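Local coordinates for beta-1,3-glucanosyltransferase (Rhizomucor miehei CAU432, PDB 4WTP), which belongs to glycoside hydrolase family 17, carbohydrate-active proteins built on a beta/alpha barrel, at residues G97-R102 against V130-L135; N198-L203 against H248-R253; N242-L247 against P290-E295. One frame throughout, in Å; residues are numbered along the deposited sequence.

In the fold
The chain folds as a beta/alpha barrel with eight parallel strands ringed by helices, and the three contacts sample two sides of it. Interaction 1 comes first along the chain and lies where strands 93-98 and 125-132 run out into their loops. Interactions 2 and 3 follow, with alternating segments, on the opposite side of the chain's centre; their centres are about 12 Å apart, against about 26 and 29 Å from that of interaction 1. Both use helix 240-256, which meets helix 196-212 in one and the C-terminal 290-295 in the other. They touch: H248 NE2 lies 2.7 Å from T293 O, a probable hydrogen bond. One outer helix ties a neighbouring helix and the chain's end together.

Interaction 1 of 3, residues G97-R102 against V130-L135; sequences GMWIDR and VGSEVL. With EDO (1,2-ethanediol), chain C.
I100 and V134 cross at a slant, with I100 CG1 3.6 Å from V134 CG2. The first torsion of I100 (chi1 51°) sets CG1 between its backbone N and carbonyl carbon, and from there this branch also lies 3.6 Å from G131 CA. G131 offers only backbone at this point, with phi positive (86°), and both I100 CG1 and V134 CG2 pack close to its bare CA. M98 and V130 instead lie side by side and point the same way, M98 SD resting 4.2 Å from both CG1 and CG2 of V130. Their backbones form a parallel bridge, and a weak bond from G131 N to M98 O (3.1 Å) follows it. W99 turns to the other side, and CZ3 of its indole comes 3.8 Å from S132 CB. D101 OD2, lying off the indole plane, accepts from W99 NE1 at 2.8 Å and helps fix the ring's rotation. Above one face of that ring, off toward its rim, a water donates to I100 O and accepts from S132 N, while S132 OG bonds to N186. The two segments belong to the beta-alpha-beta unit of strand 93-98, helix 104-119 and strand 125-132; Y148 of helix 142-156 packs on M98, I100 and V130.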
ATOM      1  N   GLY A  97       4.452   2.630   6.325  1.00 12.89           N
ATOM      2  CA  GLY A  97       3.357   1.978   7.031  1.00 14.33           C
ATOM      3  C   GLY A  97       3.830   1.521   8.397  1.00 13.50           C
ATOM      4  O   GLY A  97       4.991   1.073   8.545  1.00 15.10           O
ATOM      5  N   MET A  98       2.930   1.640   9.369  1.00 14.00           N
ATOM      6  CA  MET A  98       3.078   1.044  10.691  1.00 15.80           C
ATOM      7  C   MET A  98       2.227  -0.202  10.719  1.00 17.25           C
ATOM      8  O   MET A  98       1.068  -0.184  10.275  1.00 17.75           O
ATOM      9  CB  MET A  98       2.575   1.999  11.781  1.00 15.82           C
ATOM     10  CG  MET A  98       3.258   3.368  11.793  1.00 16.54           C
ATOM     11  SD  MET A  98       2.653   4.526  13.066  1.00 16.23           S
ATOM     12  CE  MET A  98       3.421   3.820  14.555  1.00 17.42           C
ATOM     13  N   TRP A  99       2.789  -1.297  11.225  1.00 16.29           N
ATOM     14  CA  TRP A  99       2.052  -2.551  11.295  1.00 16.92           C
ATOM     15  C   TRP A  99       1.566  -2.832  12.685  1.00 17.78           C
ATOM     16  O   TRP A  99       2.335  -3.302  13.536  1.00 21.37           O
ATOM     17  CB  TRP A  99       2.858  -3.737  10.750  1.00 17.49           C
ATOM     18  CG  TRP A  99       1.934  -4.899  10.606  1.00 19.11           C
ATOM     19  CD1 TRP A  99       1.739  -5.937  11.492  1.00 22.42           C
ATOM     20  CD2 TRP A  99       0.943  -5.068   9.572  1.00 19.41           C
ATOM     21  NE1 TRP A  99       0.738  -6.765  11.049  1.00 26.36           N
ATOM     22  CE2 TRP A  99       0.216  -6.288   9.898  1.00 23.60           C
ATOM     23  CE3 TRP A  99       0.610  -4.361   8.433  1.00 22.03           C
ATOM     24  CZ2 TRP A  99      -0.799  -6.764   9.091  1.00 24.67           C
ATOM     25  CZ3 TRP A  99      -0.407  -4.847   7.624  1.00 21.82           C
ATOM     26  CH2 TRP A  99      -1.084  -6.029   7.936  1.00 22.74           C
ATOM     27  N   ILE A 100       0.304  -2.512  12.944  1.00 18.03           N
ATOM     28  CA  ILE A 100      -0.266  -2.715  14.269  1.00 18.79           C
ATOM     29  C   ILE A 100      -1.340  -3.790  14.180  1.00 20.61           C
ATOM     30  O   ILE A 100      -2.135  -3.802  13.250  1.00 19.29           O
ATOM     31  CB  ILE A 100      -0.755  -1.407  14.932  1.00 20.37           C
ATOM     32  CG1 ILE A 100      -1.669  -0.657  13.967  1.00 20.91           C
ATOM     33  CG2 ILE A 100       0.417  -0.476  15.347  1.00 19.25           C
ATOM     34  CD1 ILE A 100      -2.361   0.538  14.582  1.00 22.81           C
ATOM     35  N   ASP A 101      -1.275  -4.734  15.120  1.00 19.80           N
ATOM     36  CA  ASP A 101      -2.304  -5.781  15.285  1.00 22.83           C
ATOM     37  C   ASP A 101      -2.376  -6.304  16.728  1.00 24.21           C
ATOM     38  O   ASP A 101      -3.259  -5.899  17.492  1.00 25.14           O
ATOM     39  CB  ASP A 101      -2.177  -6.906  14.236  1.00 25.30           C
ATOM     40  CG  ASP A 101      -0.776  -7.448  14.114  1.00 26.77           C
ATOM     41  OD1 ASP A 101       0.068  -7.224  15.014  1.00 32.07           O
ATOM     42  OD2 ASP A 101      -0.525  -8.131  13.095  1.00 29.77           O
ATOM     43  N   ARG A 102      -1.409  -7.119  17.147  1.00 24.73           N
ATOM     44  CA  ARG A 102      -1.431  -7.617  18.532  1.00 24.74           C
ATOM     45  C   ARG A 102      -1.053  -6.468  19.480  1.00 24.64           C
ATOM     46  O   ARG A 102      -0.324  -5.539  19.070  1.00 25.85           O
ATOM     47  CB  ARG A 102      -0.524  -8.843  18.701  1.00 30.88           C
ATOM     48  CG  ARG A 102       0.965  -8.564  18.684  1.00 37.32           C
ATOM     49  CD  ARG A 102       1.725  -9.794  19.179  1.00 41.31           C
ATOM     50  NE  ARG A 102       3.150  -9.544  19.392  1.00 76.51           N
ATOM     51  CZ  ARG A 102       4.070  -9.482  18.425  1.00 50.38           C
ATOM     52  NH1 ARG A 102       3.711  -9.643  17.155  1.00 56.88           N
ATOM     53  NH2 ARG A 102       5.342  -9.255  18.724  1.00 55.59           N
ATOM     54  N   VAL A 130      -1.031   4.532   9.554  1.00 11.99           N
ATOM     55  CA  VAL A 130      -1.100   4.040  10.919  1.00 13.84           C
ATOM     56  C   VAL A 130      -1.993   2.807  10.928  1.00 14.51           C
ATOM     57  O   VAL A 130      -3.190   2.885  11.195  1.00 16.68           O
ATOM     58  CB  VAL A 130      -1.598   5.132  11.897  1.00 15.39           C
ATOM     59  CG1 VAL A 130      -1.501   4.627  13.334  1.00 17.20           C
ATOM     60  CG2 VAL A 130      -0.788   6.410  11.697  1.00 16.33           C
ATOM     61  N   GLY A 131      -1.383   1.669  10.607  1.00 14.13           N
ATOM     62  CA  GLY A 131      -2.108   0.411  10.530  1.00 15.00           C
ATOM     63  C   GLY A 131      -2.747   0.164   9.183  1.00 13.75           C
ATOM     64  O   GLY A 131      -3.060   1.099   8.428  1.00 13.07           O
ATOM     65  N   SER A 132      -2.971  -1.108   8.902  1.00 12.33           N
ATOM     66  CA  SER A 132      -3.723  -1.528   7.720  1.00 12.63           C
ATOM     67  C   SER A 132      -4.670  -2.640   8.120  1.00 11.82           C
ATOM     68  O   SER A 132      -4.233  -3.675   8.647  1.00 13.72           O
ATOM     69  CB  SER A 132      -2.760  -2.057   6.653  1.00 13.62           C
ATOM     70  OG  SER A 132      -3.480  -2.570   5.530  1.00 14.01           O
ATOM     71  N   GLU A 133      -5.962  -2.385   7.946  1.00 12.15           N
ATOM     72  CA  GLU A 133      -7.029  -3.343   8.287  1.00 12.58           C
ATOM     73  C   GLU A 133      -7.116  -3.651   9.777  1.00 13.21           C
ATOM     74  O   GLU A 133      -7.559  -4.740  10.165  1.00 13.64           O
ATOM     75  CB  GLU A 133      -6.992  -4.595   7.407  1.00 13.88           C
ATOM     76  CG  GLU A 133      -7.453  -4.206   6.006  1.00 14.89           C
ATOM     77  CD  GLU A 133      -7.316  -5.304   4.985  1.00 17.10           C
ATOM     78  OE1 GLU A 133      -7.415  -6.488   5.360  1.00 19.89           O
ATOM     79  OE2 GLU A 133      -7.140  -4.990   3.781  1.00 17.57           O
ATOM     80  N   VAL A 134      -6.760  -2.675  10.608  1.00 13.09           N
ATOM     81  CA  VAL A 134      -6.869  -2.840  12.066  1.00 13.60           C
ATOM     82  C   VAL A 134      -8.315  -3.104  12.505  1.00 14.85           C
ATOM     83  O   VAL A 134      -8.564  -3.993  13.329  1.00 15.02           O
ATOM     84  CB  VAL A 134      -6.294  -1.619  12.799  1.00 14.12           C
ATOM     85  CG1 VAL A 134      -6.576  -1.675  14.304  1.00 15.05           C
ATOM     86  CG2 VAL A 134      -4.801  -1.523  12.523  1.00 15.53           C
ATOM     87  N   LEU A 135      -9.252  -2.318  11.971  1.00 14.84           N
ATOM     88  CA  LEU A 135     -10.660  -2.494  12.294  1.00 15.04           C
ATOM     89  C   LEU A 135     -11.291  -3.677  11.554  1.00 14.67           C
ATOM     90  O   LEU A 135     -12.108  -4.402  12.133  1.00 17.08           O
ATOM     91  CB  LEU A 135     -11.439  -1.211  12.057  1.00 15.44           C
ATOM     92  CG  LEU A 135     -11.009  -0.017  12.908  1.00 16.21           C
ATOM     93  CD1 LEU A 135     -11.911   1.164  12.584  1.00 16.97           C
ATOM     94  CD2 LEU A 135     -11.073  -0.319  14.407  1.00 16.61           C
TER
HETATM   95  C1  EDO C 302      -5.095  -8.035  19.479  0.84 25.16           C
HETATM   96  O1  EDO C 302      -5.624  -8.214  20.805  0.84 27.04           O
HETATM   97  C2  EDO C 302      -5.370  -6.617  19.045  0.84 23.22           C
HETATM   98  O2  EDO C 302      -4.503  -5.688  19.699  0.84 25.71           O
HETATM   99  O   HOH W   1      -1.653  -3.047  10.654  1.00 16.59           O

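Interaction 2 of 3, residues N198-L203 against H248-R253; sequences NAADTL and HDVLCR
Two outer helices of the beta/alpha barrel, 196-212 and 240-256, meet here through A200, D201 and L203 on one and D249, V250 and R253 on the other. The segments run in roughly the same direction, at a signed crossing angle of -35°, and their axes approach to 9.0 Å. The small side chain of A200 is consistent with this closeness: its CB touches D249 CB at 3.5 Å and also reaches V250. One turn further on, L203 and V250 cross at about a right angle. With L203 CG anti to the backbone N (chi1 177°), the side chain points toward the other helix, and CD2 continues to V250, lying 3.7 Å from V250 CG1 in one of the two conformers modelled for that valine.

Helices 196-212 and 240-256 follow the strands 182-186 and 219-223, neighbours in the barrel sheet. Y246 of helix 240-256 packs on A199 and L203, and L261 lies against V250.

The more exposed side is polar. D201 OD1 and R253 NH2 form a salt bridge whose hydrogen bond is long and weak, at 3.4 Å; the carboxylate and guanidinium planes are turned 52° apart. R253 NE donates to a water at 3.1 Å, which in turn makes a weak bond to D201 OD1, but the stronger partner of R253 is Q256, which accepts from NH1. A second water joins the helices where D249 reaches across: it accepts a hydrogen bond from A200 N and donates to D249 OD2 at 2.8 Å. This carboxylate also forms a salt bridge with K245, one turn earlier on its own helix, while C252, next to R253, is joined by a disulfide to C298 at the chain's C-terminus.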
ATOM      1  N   ASN A 198     -15.654  -6.284 -14.739  1.00 13.53           N
ATOM      2  CA  ASN A 198     -16.329  -5.413 -13.796  1.00 14.13           C
ATOM      3  C   ASN A 198     -15.430  -4.964 -12.617  1.00 12.76           C
ATOM      4  O   ASN A 198     -15.871  -4.223 -11.775  1.00 13.57           O
ATOM      5  CB  ASN A 198     -17.580  -6.131 -13.211  1.00 16.86           C
ATOM      6  CG  ASN A 198     -18.494  -6.780 -14.255  1.00 20.06           C
ATOM      7  OD1 ASN A 198     -18.361  -6.551 -15.442  0.35 18.31           O
ATOM      8  ND2 ASN A 198     -19.414  -7.621 -13.793  0.79 19.96           N
ATOM      9  N   ALA A 199     -14.189  -5.421 -12.561  1.00 11.39           N
ATOM     10  CA  ALA A 199     -13.408  -5.285 -11.341  1.00 11.25           C
ATOM     11  C   ALA A 199     -12.985  -3.840 -11.039  1.00 10.88           C
ATOM     12  O   ALA A 199     -13.172  -3.360  -9.896  1.00 10.90           O
ATOM     13  CB  ALA A 199     -12.220  -6.210 -11.403  1.00 11.51           C
ATOM     14  N   ALA A 200     -12.451  -3.126 -12.030  1.00 10.58           N
ATOM     15  CA  ALA A 200     -12.046  -1.743 -11.794  1.00 11.06           C
ATOM     16  C   ALA A 200     -13.254  -0.864 -11.510  1.00 12.47           C
ATOM     17  O   ALA A 200     -13.160   0.095 -10.719  1.00 12.76           O
ATOM     18  CB  ALA A 200     -11.269  -1.219 -12.969  1.00 12.25           C
ATOM     19  N   ASP A 201     -14.378  -1.191 -12.138  1.00 12.81           N
ATOM     20  CA  ASP A 201     -15.566  -0.383 -11.882  1.00 13.66           C
ATOM     21  C   ASP A 201     -16.013  -0.582 -10.413  1.00 13.61           C
ATOM     22  O   ASP A 201     -16.384   0.404  -9.736  1.00 14.93           O
ATOM     23  CB  ASP A 201     -16.662  -0.736 -12.877  1.00 16.55           C
ATOM     24  CG  ASP A 201     -16.307  -0.332 -14.323  1.00 20.74           C
ATOM     25  OD1 ASP A 201     -15.486   0.600 -14.549  1.00 21.82           O
ATOM     26  OD2 ASP A 201     -16.837  -0.972 -15.249  1.00 24.62           O
ATOM     27  N   THR A 202     -15.990  -1.823  -9.902  1.00 12.77           N
ATOM     28  CA  THR A 202     -16.340  -2.126  -8.503  1.00 14.34           C
ATOM     29  C   THR A 202     -15.359  -1.417  -7.575  1.00 12.72           C
ATOM     30  O   THR A 202     -15.766  -0.915  -6.530  1.00 13.73           O
ATOM     31  CB  THR A 202     -16.263  -3.640  -8.251  1.00 14.84           C
ATOM     32  OG1 THR A 202     -17.271  -4.287  -9.027  1.00 16.98           O
ATOM     33  CG2 THR A 202     -16.472  -4.009  -6.780  1.00 15.45           C
ATOM     34  N   LEU A 203     -14.063  -1.386  -7.921  1.00 12.40           N
ATOM     35  CA  LEU A 203     -13.078  -0.671  -7.118  1.00 11.00           C
ATOM     36  C   LEU A 203     -13.527   0.784  -6.952  1.00 11.85           C
ATOM     37  O   LEU A 203     -13.470   1.336  -5.873  1.00 12.08           O
ATOM     38  CB  LEU A 203     -11.721  -0.706  -7.822  1.00 10.90           C
ATOM     39  CG  LEU A 203     -10.633   0.088  -7.094  1.00 11.04           C
ATOM     40  CD1 LEU A 203     -10.207  -0.680  -5.850  1.00 12.03           C
ATOM     41  CD2 LEU A 203      -9.428   0.289  -7.990  1.00 11.66           C
ATOM     42  N   HIS A 248      -4.259  -2.154 -16.296  1.00  8.77           N
ATOM     43  CA  HIS A 248      -4.588  -1.076 -17.240  1.00  8.95           C
ATOM     44  C   HIS A 248      -5.822  -0.318 -16.805  1.00  8.44           C
ATOM     45  O   HIS A 248      -5.835   0.917 -16.855  1.00  8.70           O
ATOM     46  CB  HIS A 248      -4.825  -1.655 -18.625  1.00  9.83           C
ATOM     47  CG  HIS A 248      -3.588  -2.242 -19.269  1.00  9.94           C
ATOM     48  ND1 HIS A 248      -3.577  -2.714 -20.535  1.00 12.79           N
ATOM     49  CD2 HIS A 248      -2.321  -2.420 -18.774  1.00 10.35           C
ATOM     50  CE1 HIS A 248      -2.356  -3.180 -20.822  1.00 13.35           C
ATOM     51  NE2 HIS A 248      -1.579  -2.977 -19.759  1.00 11.50           N
ATOM     52  N   ASP A 249      -6.866  -1.036 -16.399  1.00  8.35           N
ATOM     53  CA  ASP A 249      -8.143  -0.398 -16.076  1.00  8.79           C
ATOM     54  C   ASP A 249      -8.047   0.447 -14.828  1.00  8.72           C
ATOM     55  O   ASP A 249      -8.560   1.561 -14.803  1.00  9.32           O
ATOM     56  CB  ASP A 249      -9.258  -1.424 -15.869  1.00  9.85           C
ATOM     57  CG  ASP A 249      -9.646  -2.152 -17.131  1.00 11.30           C
ATOM     58  OD1 ASP A 249      -9.243  -1.728 -18.235  1.00 12.63           O
ATOM     59  OD2 ASP A 249     -10.385  -3.158 -17.010  1.00 12.14           O
ATOM     60  N   VAL A 250      -7.407  -0.074 -13.794  0.52  8.32           N
ATOM     61  CA  VAL A 250      -7.329   0.684 -12.570  0.52  9.14           C
ATOM     62  C   VAL A 250      -6.473   1.942 -12.741  0.52  8.41           C
ATOM     63  O   VAL A 250      -6.832   3.011 -12.280  0.52  9.14           O
ATOM     64  CB  VAL A 250      -6.810  -0.194 -11.423  0.52  9.45           C
ATOM     65  CG1 VAL A 250      -6.460   0.648 -10.219  0.52 10.02           C
ATOM     66  CG2 VAL A 250      -7.851  -1.239 -11.033  0.52  9.87           C
ATOM     67  N   LEU A 251      -5.343   1.817 -13.440  1.00  7.90           N
ATOM     68  CA  LEU A 251      -4.480   2.978 -13.705  1.00  9.01           C
ATOM     69  C   LEU A 251      -5.254   4.029 -14.490  1.00  8.83           C
ATOM     70  O   LEU A 251      -5.127   5.224 -14.231  1.00  9.50           O
ATOM     71  CB  LEU A 251      -3.197   2.573 -14.445  1.00  9.53           C
ATOM     72  CG  LEU A 251      -2.183   1.819 -13.583  1.00  8.81           C
ATOM     73  CD1 LEU A 251      -1.010   1.455 -14.454  1.00 10.94           C
ATOM     74  CD2 LEU A 251      -1.714   2.651 -12.400  1.00 10.30           C
ATOM     75  N   CYS A 252      -6.072   3.580 -15.443  1.00  8.58           N
ATOM     76  CA  CYS A 252      -6.910   4.508 -16.194  1.00  9.54           C
ATOM     77  C   CYS A 252      -7.917   5.236 -15.305  1.00  9.74           C
ATOM     78  O   CYS A 252      -8.010   6.475 -15.320  1.00 10.25           O
ATOM     79  CB  CYS A 252      -7.641   3.780 -17.312  1.00 10.29           C
ATOM     80  SG  CYS A 252      -8.937   4.744 -18.115  1.00 12.24           S
ATOM     81  N   ARG A 253      -8.689   4.479 -14.531  1.00  9.69           N
ATOM     82  CA  ARG A 253      -9.732   5.066 -13.689  1.00 10.48           C
ATOM     83  C   ARG A 253      -9.190   6.045 -12.672  1.00  9.69           C
ATOM     84  O   ARG A 253      -9.789   7.104 -12.477  1.00 11.28           O
ATOM     85  CB  ARG A 253     -10.543   3.975 -13.021  1.00 11.99           C
ATOM     86  CG  ARG A 253     -11.349   3.070 -13.931  1.00 14.90           C
ATOM     87  CD  ARG A 253     -12.158   3.824 -14.976  1.00 18.15           C
ATOM     88  NE  ARG A 253     -13.140   2.999 -15.673  1.00 21.72           N
ATOM     89  CZ  ARG A 253     -13.999   3.461 -16.585  1.00 22.37           C
ATOM     90  NH1 ARG A 253     -14.000   4.746 -16.918  1.00 24.66           N
ATOM     91  NH2 ARG A 253     -14.868   2.630 -17.155  1.00 21.94           N
TER
HETATM   92  O   HOH W   2     -11.603  -4.169 -14.706  1.00 15.25           O
HETATM   93  O   HOH W   3     -12.665   0.005 -16.320  1.00 22.72           O

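Interaction 3 of 3, residues N242-L247 against P290-E295; sequences NENKYL and PGITIE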
ATOM      1  N   ASN A 242      -5.680 -11.285 -17.232  1.00  9.61           N
ATOM      2  CA  ASN A 242      -6.568 -10.596 -16.285  1.00  8.56           C
ATOM      3  C   ASN A 242      -5.798  -9.630 -15.416  1.00  7.94           C
ATOM      4  O   ASN A 242      -6.279  -8.526 -15.153  1.00  8.46           O
ATOM      5  CB  ASN A 242      -7.443 -11.561 -15.474  1.00  8.43           C
ATOM      6  CG  ASN A 242      -8.538 -12.172 -16.302  1.00  8.49           C
ATOM      7  OD1 ASN A 242      -8.739 -11.821 -17.482  1.00 10.94           O
ATOM      8  ND2 ASN A 242      -9.270 -13.092 -15.688  1.00  9.60           N
ATOM      9  N   GLU A 243      -4.599 -10.009 -14.942  1.00  7.71           N
ATOM     10  CA  GLU A 243      -3.800  -9.053 -14.188  1.00  7.73           C
ATOM     11  C   GLU A 243      -3.492  -7.838 -15.085  1.00  8.21           C
ATOM     12  O   GLU A 243      -3.553  -6.705 -14.643  1.00  8.57           O
ATOM     13  CB  GLU A 243      -2.514  -9.640 -13.612  1.00  8.57           C
ATOM     14  CG  GLU A 243      -1.769  -8.597 -12.793  1.00  8.71           C
ATOM     15  CD  GLU A 243      -0.440  -9.032 -12.219  1.00  9.72           C
ATOM     16  OE1 GLU A 243       0.083 -10.111 -12.551  1.00  9.54           O
ATOM     17  OE2 GLU A 243       0.110  -8.218 -11.439  1.00 11.29           O
ATOM     18  N   ASN A 244      -3.094  -8.080 -16.335  1.00  8.90           N
ATOM     19  CA  ASN A 244      -2.803  -7.007 -17.292  1.00  9.13           C
ATOM     20  C   ASN A 244      -4.001  -6.086 -17.493  1.00  8.89           C
ATOM     21  O   ASN A 244      -3.861  -4.871 -17.443  1.00  9.15           O
ATOM     22  CB  ASN A 244      -2.379  -7.641 -18.626  1.00 10.67           C
ATOM     23  CG  ASN A 244      -1.712  -6.642 -19.552  1.00 12.24           C
ATOM     24  OD1 ASN A 244      -0.825  -5.909 -19.142  1.00 12.95           O
ATOM     25  ND2 ASN A 244      -2.136  -6.640 -20.800  1.00 16.15           N
ATOM     26  N   LYS A 245      -5.180  -6.678 -17.685  1.00  8.95           N
ATOM     27  CA  LYS A 245      -6.397  -5.890 -17.849  1.00  9.07           C
ATOM     28  C   LYS A 245      -6.698  -5.056 -16.590  1.00  8.32           C
ATOM     29  O   LYS A 245      -7.030  -3.867 -16.686  1.00  8.30           O
ATOM     30  CB  LYS A 245      -7.572  -6.784 -18.215  1.00  9.61           C
ATOM     31  CG  LYS A 245      -8.890  -6.042 -18.221  1.00 11.43           C
ATOM     32  CD  LYS A 245     -10.016  -6.841 -18.854  1.00 12.67           C
ATOM     33  CE  LYS A 245     -11.348  -6.112 -18.714  1.00 16.04           C
ATOM     34  NZ  LYS A 245     -11.367  -4.664 -19.074  1.00 18.68           N
ATOM     35  N   TYR A 246      -6.591  -5.683 -15.417  1.00  8.28           N
ATOM     36  CA  TYR A 246      -6.910  -4.995 -14.168  1.00  7.96           C
ATOM     37  C   TYR A 246      -5.956  -3.826 -13.969  1.00  8.27           C
ATOM     38  O   TYR A 246      -6.357  -2.712 -13.649  1.00  8.05           O
ATOM     39  CB  TYR A 246      -6.815  -5.948 -12.969  1.00  7.82           C
ATOM     40  CG  TYR A 246      -7.396  -5.327 -11.702  1.00  7.22           C
ATOM     41  CD1 TYR A 246      -8.753  -5.045 -11.626  1.00  8.88           C
ATOM     42  CD2 TYR A 246      -6.586  -4.981 -10.624  1.00  7.90           C
ATOM     43  CE1 TYR A 246      -9.310  -4.492 -10.468  1.00  8.93           C
ATOM     44  CE2 TYR A 246      -7.121  -4.429  -9.458  1.00  8.49           C
ATOM     45  CZ  TYR A 246      -8.477  -4.162  -9.411  1.00  8.89           C
ATOM     46  OH  TYR A 246      -9.058  -3.613  -8.286  1.00 10.37           O
ATOM     47  N   LEU A 247      -4.663  -4.070 -14.194  1.00  8.07           N
ATOM     48  CA  LEU A 247      -3.650  -3.021 -14.092  1.00  8.67           C
ATOM     49  C   LEU A 247      -4.005  -1.845 -15.020  1.00  8.71           C
ATOM     50  O   LEU A 247      -4.030  -0.681 -14.589  1.00  8.43           O
ATOM     51  CB  LEU A 247      -2.291  -3.620 -14.483  1.00  9.12           C
ATOM     52  CG  LEU A 247      -1.142  -2.638 -14.504  1.00 10.33           C
ATOM     53  CD1 LEU A 247      -0.892  -2.038 -13.128  1.00 10.96           C
ATOM     54  CD2 LEU A 247       0.097  -3.329 -15.059  1.00 12.84           C
ATOM     55  N   PRO A 290       5.932 -11.989 -18.567  1.00 13.29           N
ATOM     56  CA  PRO A 290       5.460 -11.955 -19.972  1.00 14.67           C
ATOM     57  C   PRO A 290       3.934 -11.848 -20.012  1.00 15.95           C
ATOM     58  O   PRO A 290       3.246 -12.594 -19.300  1.00 17.63           O
ATOM     59  CB  PRO A 290       5.945 -13.280 -20.561  1.00 17.66           C
ATOM     60  CG  PRO A 290       6.371 -14.102 -19.398  1.00 19.13           C
ATOM     61  CD  PRO A 290       6.684 -13.215 -18.247  1.00 14.38           C
ATOM     62  N   GLY A 291       3.426 -10.920 -20.819  1.00 15.23           N
ATOM     63  CA  GLY A 291       2.000 -10.688 -20.930  1.00 17.04           C
ATOM     64  C   GLY A 291       1.553  -9.512 -20.092  1.00 16.60           C
ATOM     65  O   GLY A 291       0.410  -9.099 -20.212  1.00 18.02           O
ATOM     66  N   ILE A 292       2.437  -8.964 -19.263  1.00 14.68           N
ATOM     67  CA  ILE A 292       2.142  -7.690 -18.595  1.00 15.42           C
ATOM     68  C   ILE A 292       2.746  -6.544 -19.383  1.00 15.85           C
ATOM     69  O   ILE A 292       3.948  -6.529 -19.666  1.00 17.10           O
ATOM     70  CB  ILE A 292       2.669  -7.642 -17.154  1.00 15.61           C
ATOM     71  CG1 ILE A 292       2.014  -8.775 -16.357  1.00 15.14           C
ATOM     72  CG2 ILE A 292       2.381  -6.273 -16.521  1.00 17.68           C
ATOM     73  CD1 ILE A 292       0.519  -8.621 -16.087  1.00 14.96           C
ATOM     74  N   THR A 293       1.917  -5.605 -19.809  1.00 13.39           N
ATOM     75  CA  THR A 293       2.430  -4.354 -20.352  1.00 14.27           C
ATOM     76  C   THR A 293       2.164  -3.277 -19.324  1.00 13.74           C
ATOM     77  O   THR A 293       1.012  -3.024 -18.930  1.00 13.55           O
ATOM     78  CB  THR A 293       1.832  -4.029 -21.732  1.00 17.33           C
ATOM     79  OG1 THR A 293       0.402  -3.973 -21.644  1.00 19.35           O
ATOM     80  CG2 THR A 293       2.221  -5.083 -22.730  1.00 18.23           C
ATOM     81  N   ILE A 294       3.231  -2.625 -18.872  1.00 14.67           N
ATOM     82  CA  ILE A 294       3.139  -1.665 -17.785  1.00 15.38           C
ATOM     83  C   ILE A 294       2.763  -0.307 -18.347  1.00 16.28           C
ATOM     84  O   ILE A 294       3.613   0.494 -18.707  1.00 18.42           O
ATOM     85  CB  ILE A 294       4.431  -1.640 -16.949  1.00 16.21           C
ATOM     86  CG1 ILE A 294       4.753  -3.063 -16.485  1.00 18.45           C
ATOM     87  CG2 ILE A 294       4.267  -0.711 -15.757  1.00 17.77           C
ATOM     88  CD1 ILE A 294       6.130  -3.249 -15.853  1.00 19.50           C
ATOM     89  N   GLU A 295       1.456  -0.068 -18.433  1.00 15.68           N
ATOM     90  CA  GLU A 295       0.883   1.097 -19.099  1.00 16.57           C
ATOM     91  C   GLU A 295      -0.497   1.297 -18.495  1.00 13.53           C
ATOM     92  O   GLU A 295      -1.137   0.328 -18.098  1.00 14.72           O
ATOM     93  CB  GLU A 295       0.770   0.912 -20.645  1.00 19.79           C
ATOM     94  CG  GLU A 295       0.221   2.150 -21.395  1.00 23.99           C
ATOM     95  CD  GLU A 295       0.316   2.083 -22.936  1.00 24.38           C
ATOM     96  OE1 GLU A 295       1.073   1.217 -23.424  0.53 26.03           O
ATOM     97  OE2 GLU A 295      -0.358   2.893 -23.669  0.77 17.72           O
TER
HETATM   98  O   HOH W   4      -1.385  -5.114 -23.561  1.00 21.87           O
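N244 reaches from helix 240-256 to the irregular segment 290-295, where it meets G291, I292 and T293. Its CB lies 3.5 Å from G291 O and faces the CD1 methyl of I292. With CG anti to the backbone N (chi1 -165°), the side chain extends outward, and CG passes 3.3 Å from the same carbonyl oxygen. At the tip the two amide atoms part. OD1 accepts a nearly straight bond from T293 N (2.8 Å, 163° at the hydrogen), the donor standing 40° out of the amide plane. ND2 donates to a water that also lies 2.9 Å from T293 OG1, so the amide is held at both ends.

Segment 290-295 belongs to the C-terminal tail, which runs along the outside of the barrel helix; I294 centres an inverse gamma turn within it. Beside the amide the contact is apolar. I292 crosses both E243 and L247 at about a right angle: its end, CD1, abuts the side of the E243 chain, 4.0 Å from E243 CB, CG and CD, and its CG2 lies 4.0 Å from L247 CD2. The carboxylate of E243 forms a salt bridge with K289, just before the tail segment.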